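Local coordinates for protein RNA-dependent RNA polymerase (Qualyub virus, PDB 6DX1) that probably removes ubiquitin from host proteins, acting as the ovarian tumor (OTU) domain cysteine protease of a nairovirus polymerase, at residues R44-S47 / T48-D52; E95-G99 / G100-A104. All coordinates share one frame; numbering follows the deposited sequence.

Contact 1: residues R44-S47 / T48-D52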
loop_
_atom_site.group_PDB
_atom_site.type_symbol
_atom_site.label_atom_id
_atom_site.label_comp_id
_atom_site.label_asym_id
_atom_site.label_seq_id
_atom_site.Cartn_x
_atom_site.Cartn_y
_atom_site.Cartn_z
ATOM N N ARG A 44 7.963 -5.621 -0.475
ATOM C CA ARG A 44 8.666 -6.075 0.719
ATOM C C ARG A 44 7.886 -5.731 1.981
ATOM O O ARG A 44 7.833 -6.528 2.928
ATOM C CB ARG A 44 10.057 -5.437 0.781
ATOM C CG ARG A 44 11.008 -5.948 -0.273
ATOM C CD ARG A 44 12.305 -5.149 -0.278
ATOM N NE ARG A 44 13.178 -5.718 -1.300
ATOM C CZ ARG A 44 13.838 -6.860 -1.139
ATOM N NH1 ARG A 44 13.769 -7.517 0.021
ATOM N NH2 ARG A 44 14.584 -7.333 -2.123
ATOM N N ALA A 45 7.280 -4.543 2.014
ATOM C CA ALA A 45 6.503 -4.139 3.176
ATOM C C ALA A 45 5.269 -5.018 3.323
ATOM O O ALA A 45 4.949 -5.467 4.429
ATOM C CB ALA A 45 6.114 -2.659 3.057
ATOM N N VAL A 46 4.566 -5.280 2.217
ATOM C CA VAL A 46 3.389 -6.143 2.297
ATOM C C VAL A 46 3.800 -7.563 2.660
ATOM O O VAL A 46 3.117 -8.242 3.442
ATOM C CB VAL A 46 2.590 -6.092 0.984
ATOM C CG1 VAL A 46 1.398 -7.063 1.053
ATOM C CG2 VAL A 46 2.119 -4.652 0.719
ATOM N N SER A 47 4.933 -8.031 2.116
ATOM C CA SER A 47 5.453 -9.340 2.508
ATOM C C SER A 47 5.692 -9.423 4.013
ATOM O O SER A 47 5.414 -10.455 4.638
ATOM C CB SER A 47 6.744 -9.641 1.738
ATOM O OG SER A 47 7.278 -10.909 2.130
ATOM N N THR A 48 6.213 -8.351 4.619
ATOM C CA THR A 48 6.419 -8.365 6.061
ATOM C C THR A 48 5.098 -8.541 6.801
ATOM O O THR A 48 5.025 -9.273 7.799
ATOM C CB THR A 48 7.134 -7.083 6.491
ATOM O OG1 THR A 48 8.353 -6.966 5.742
ATOM C CG2 THR A 48 7.480 -7.132 7.983
ATOM N N PHE A 49 4.032 -7.913 6.298
ATOM C CA PHE A 49 2.713 -8.064 6.914
ATOM C C PHE A 49 2.204 -9.500 6.809
ATOM O O PHE A 49 1.693 -10.067 7.790
ATOM C CB PHE A 49 1.722 -7.108 6.247
ATOM C CG PHE A 49 0.298 -7.299 6.714
ATOM C CD1 PHE A 49 -0.162 -6.642 7.841
ATOM C CD2 PHE A 49 -0.565 -8.130 6.014
ATOM C CE1 PHE A 49 -1.473 -6.826 8.268
ATOM C CE2 PHE A 49 -1.872 -8.311 6.440
ATOM C CZ PHE A 49 -2.314 -7.660 7.568
ATOM N N LEU A 50 2.309 -10.095 5.619
ATOM C CA LEU A 50 1.722 -11.411 5.371
ATOM C C LEU A 50 2.555 -12.544 5.953
ATOM O O LEU A 50 1.995 -13.529 6.451
ATOM C CB LEU A 50 1.546 -11.637 3.869
ATOM C CG LEU A 50 0.557 -10.730 3.139
ATOM C CD1 LEU A 50 0.649 -10.905 1.630
ATOM C CD2 LEU A 50 -0.848 -11.031 3.634
ATOM N N TYR A 51 3.888 -12.432 5.892
ATOM C CA TYR A 51 4.785 -13.557 6.152
ATOM C C TYR A 51 5.765 -13.338 7.297
ATOM O O TYR A 51 6.543 -14.253 7.606
ATOM C CB TYR A 51 5.586 -13.880 4.881
ATOM C CG TYR A 51 4.738 -14.095 3.657
ATOM C CD1 TYR A 51 4.975 -13.370 2.502
ATOM C CD2 TYR A 51 3.700 -15.025 3.650
ATOM C CE1 TYR A 51 4.216 -13.559 1.371
ATOM C CE2 TYR A 51 2.932 -15.221 2.523
ATOM C CZ TYR A 51 3.186 -14.479 1.387
ATOM O OH TYR A 51 2.429 -14.669 0.254
ATOM N N ASP A 52 5.759 -12.168 7.932
ATOM C CA ASP A 52 6.718 -11.785 8.972
ATOM C C ASP A 52 8.155 -11.763 8.459
ATOM O O ASP A 52 9.100 -11.865 9.249
ATOM C CB ASP A 52 6.610 -12.690 10.208
ATOM C CG ASP A 52 5.219 -12.682 10.806
ATOM O OD1 ASP A 52 4.642 -11.582 10.945
ATOM O OD2 ASP A 52 4.697 -13.772 11.120
#
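Arg-44 O is gripped twice by one residue a helical turn later: Thr-48 OG1 donates to it at 2.9 Å and Thr-48 N at 3.0 Å, the two arriving from opposite faces of the carbonyl plane. With chi1 at -56°, OG1 lies beside the backbone N and leans back toward the preceding turn, where Arg-44 O is. Ordinary i to i+4 bonds follow, and the last of them, Tyr-51 N to Ser-47 O, measures 2.8 Å. Val-46 and Leu-50 run side by side, with Val-46 CG1 4.0 Å from Leu-50 CD1. Ser-47 OG meets the Tyr-51 ring at its edge, in plane, 3.4 Å from Tyr-51 CD1, while it hydrogen-bonds Thr-53 O just past the helix. Leu-50 CB sits over the centre of one face of that ring. Asp-52, with positive phi (61°), ends the helix, though Asp-52 N still bonds to Thr-48 O. Arg-44 has a salt bridge to Asp-38, a hydrogen bond to Gln-54 and a cation-pi contact with Trp-57. Helix 41-51 lies between helix 57-70, where Val-46, Ser-47 and Tyr-51 pack, and strands 140-146 and 150-156, which meet Ala-45, Thr-48 and Phe-49.

Contact 2: residues E95-G99 / G100-A104; sequences EGYWG and GSVEA
Glu-103 reaches back from the first turn of helix 101-111 to Tyr-97, Gly-99 and Gly-100. Its CB points toward the incoming loop, and CG stands beside the backbone N, anti to the carbonyl carbon. The chain then bends at chi2 (79°), which turns the carboxylate back over the start of the helix. CD lies in the plane of the Tyr-97 ring, off its edge and 3.5 Å from Tyr-97 OH; ring and carboxylate are almost perpendicular, 87° apart. At the tip, Glu-103 OE1 takes the hydrogen bond of Gly-100 N at 3.0 Å, nearly along its C-O axis, and also lies 3.4 Å from Gly-99 CA. Gly-100 is the N-cap residue, and this bond is the N3-to-N-cap half of a capping box; glycine has no side chain to supply the reciprocal half. One step further, Gly-100 O accepts from Ala-104 N. The syn lone pair of Glu-103 OE2 accepts a short 2.5 Å bond from Tyr-97 OH, and OE2 also bonds Tyr-88 OH of helix 85-92, which leaves the buried carboxylate fixed in rotation. One water lies within hydrogen-bonding distance of Glu-103 OE1 (2.9 Å), Trp-98 O (2.7 Å) and Tyr-97 OH; with two protons it can give to only two of them at a time. Phe-42 and Phe-43 of helix 41-51 touch the glutamate side chain.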
loop_
_atom_site.group_PDB
_atom_site.type_symbol
_atom_site.label_atom_id
_atom_site.label_comp_id
_atom_site.label_asym_id
_atom_site.label_seq_id
_atom_site.Cartn_x
_atom_site.Cartn_y
_atom_site.Cartn_z
ATOM N N GLU A 95 12.195 -5.690 -14.839
ATOM C CA GLU A 95 13.218 -5.098 -14.000
ATOM C C GLU A 95 12.964 -3.603 -13.911
ATOM O O GLU A 95 12.777 -2.932 -14.932
ATOM C CB GLU A 95 14.605 -5.373 -14.590
ATOM C CG GLU A 95 14.684 -6.650 -15.432
ATOM C CD GLU A 95 16.024 -6.829 -16.143
ATOM O OE1 GLU A 95 16.670 -5.809 -16.486
ATOM O OE2 GLU A 95 16.429 -7.992 -16.367
ATOM N N GLY A 96 12.920 -3.085 -12.692
ATOM C CA GLY A 96 12.693 -1.671 -12.514
ATOM C C GLY A 96 11.254 -1.268 -12.273
ATOM O O GLY A 96 10.980 -0.068 -12.171
ATOM N N TYR A 97 10.328 -2.219 -12.190
ATOM C CA TYR A 97 8.960 -1.892 -11.803
ATOM C C TYR A 97 8.906 -1.549 -10.314
ATOM O O TYR A 97 9.517 -2.230 -9.490
ATOM C CB TYR A 97 8.028 -3.068 -12.110
ATOM C CG TYR A 97 6.569 -2.762 -11.874
ATOM C CD1 TYR A 97 5.841 -2.039 -12.807
ATOM C CD2 TYR A 97 5.920 -3.193 -10.717
ATOM C CE1 TYR A 97 4.506 -1.747 -12.605
ATOM C CE2 TYR A 97 4.582 -2.898 -10.506
ATOM C CZ TYR A 97 3.885 -2.178 -11.448
ATOM O OH TYR A 97 2.555 -1.882 -11.251
ATOM N N TRP A 98 8.177 -0.483 -9.976
ATOM C CA TRP A 98 7.994 -0.034 -8.595
ATOM C C TRP A 98 6.532 -0.182 -8.202
ATOM O O TRP A 98 5.650 0.318 -8.907
ATOM C CB TRP A 98 8.403 1.432 -8.416
ATOM C CG TRP A 98 9.867 1.674 -8.417
ATOM C CD1 TRP A 98 10.721 1.513 -9.475
ATOM C CD2 TRP A 98 10.670 2.146 -7.319
ATOM N NE1 TRP A 98 12.005 1.842 -9.101
ATOM C CE2 TRP A 98 12.002 2.230 -7.787
ATOM C CE3 TRP A 98 10.397 2.495 -5.987
ATOM C CZ2 TRP A 98 13.050 2.651 -6.976
ATOM C CZ3 TRP A 98 11.450 2.912 -5.178
ATOM C CH2 TRP A 98 12.760 2.984 -5.680
ATOM N N GLY A 99 6.279 -0.852 -7.075
ATOM C CA GLY A 99 4.917 -1.002 -6.601
ATOM C C GLY A 99 4.383 0.262 -5.953
ATOM O O GLY A 99 5.119 1.167 -5.561
ATOM N N GLY A 100 3.060 0.333 -5.846
ATOM C CA GLY A 100 2.443 1.499 -5.248
ATOM C C GLY A 100 0.931 1.469 -5.281
ATOM O O GLY A 100 0.330 0.441 -4.956
ATOM N N SER A 101 0.318 2.588 -5.689
ATOM C CA SER A 101 -1.135 2.744 -5.642
ATOM C C SER A 101 -1.862 1.677 -6.448
ATOM O O SER A 101 -2.958 1.245 -6.066
ATOM C CB SER A 101 -1.520 4.134 -6.151
ATOM O OG SER A 101 -0.908 5.125 -5.341
ATOM N N VAL A 102 -1.298 1.262 -7.587
ATOM C CA VAL A 102 -1.932 0.204 -8.372
ATOM C C VAL A 102 -2.112 -1.056 -7.526
ATOM O O VAL A 102 -3.199 -1.647 -7.469
ATOM C CB VAL A 102 -1.112 -0.077 -9.647
ATOM C CG1 VAL A 102 -1.584 -1.343 -10.329
ATOM C CG2 VAL A 102 -1.217 1.108 -10.603
ATOM N N GLU A 103 -1.050 -1.478 -6.846
ATOM C CA GLU A 103 -1.105 -2.695 -6.053
ATOM C C GLU A 103 -1.845 -2.501 -4.734
ATOM O O GLU A 103 -2.401 -3.466 -4.194
ATOM C CB GLU A 103 0.316 -3.187 -5.807
ATOM C CG GLU A 103 0.955 -3.797 -7.054
ATOM C CD GLU A 103 1.475 -2.763 -8.055
ATOM O OE1 GLU A 103 1.801 -1.618 -7.672
ATOM O OE2 GLU A 103 1.569 -3.110 -9.249
ATOM N N ALA A 104 -1.851 -1.277 -4.192
ATOM C CA ALA A 104 -2.654 -1.022 -3.001
ATOM C C ALA A 104 -4.128 -1.284 -3.284
ATOM O O ALA A 104 -4.817 -1.920 -2.472
ATOM C CB ALA A 104 -2.432 0.406 -2.497
HETATM O O HOH W 1 2.948 0.470 -9.389
#

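Overall arrangement
Contact 1 precedes contact 2 in the chain, and both belong to the OTU-like protease domain. Their centres are about 15 Å apart and their nearest atoms about 7 Å, so the segments do not touch. The link between them is the first turn of helix 41-51, which touches contact 2, while contact 1 spans the later part of that helix up to its C-terminal end. In OTU proteases the catalytic cysteine sits at the N-terminal end of the corresponding helix, so contact 1 probably lies downstream of the nucleophile. The two also reach different strands of the mixed sheet, 140-146 and 150-156 for contact 1, 114-120 and 125-132 for contact 2.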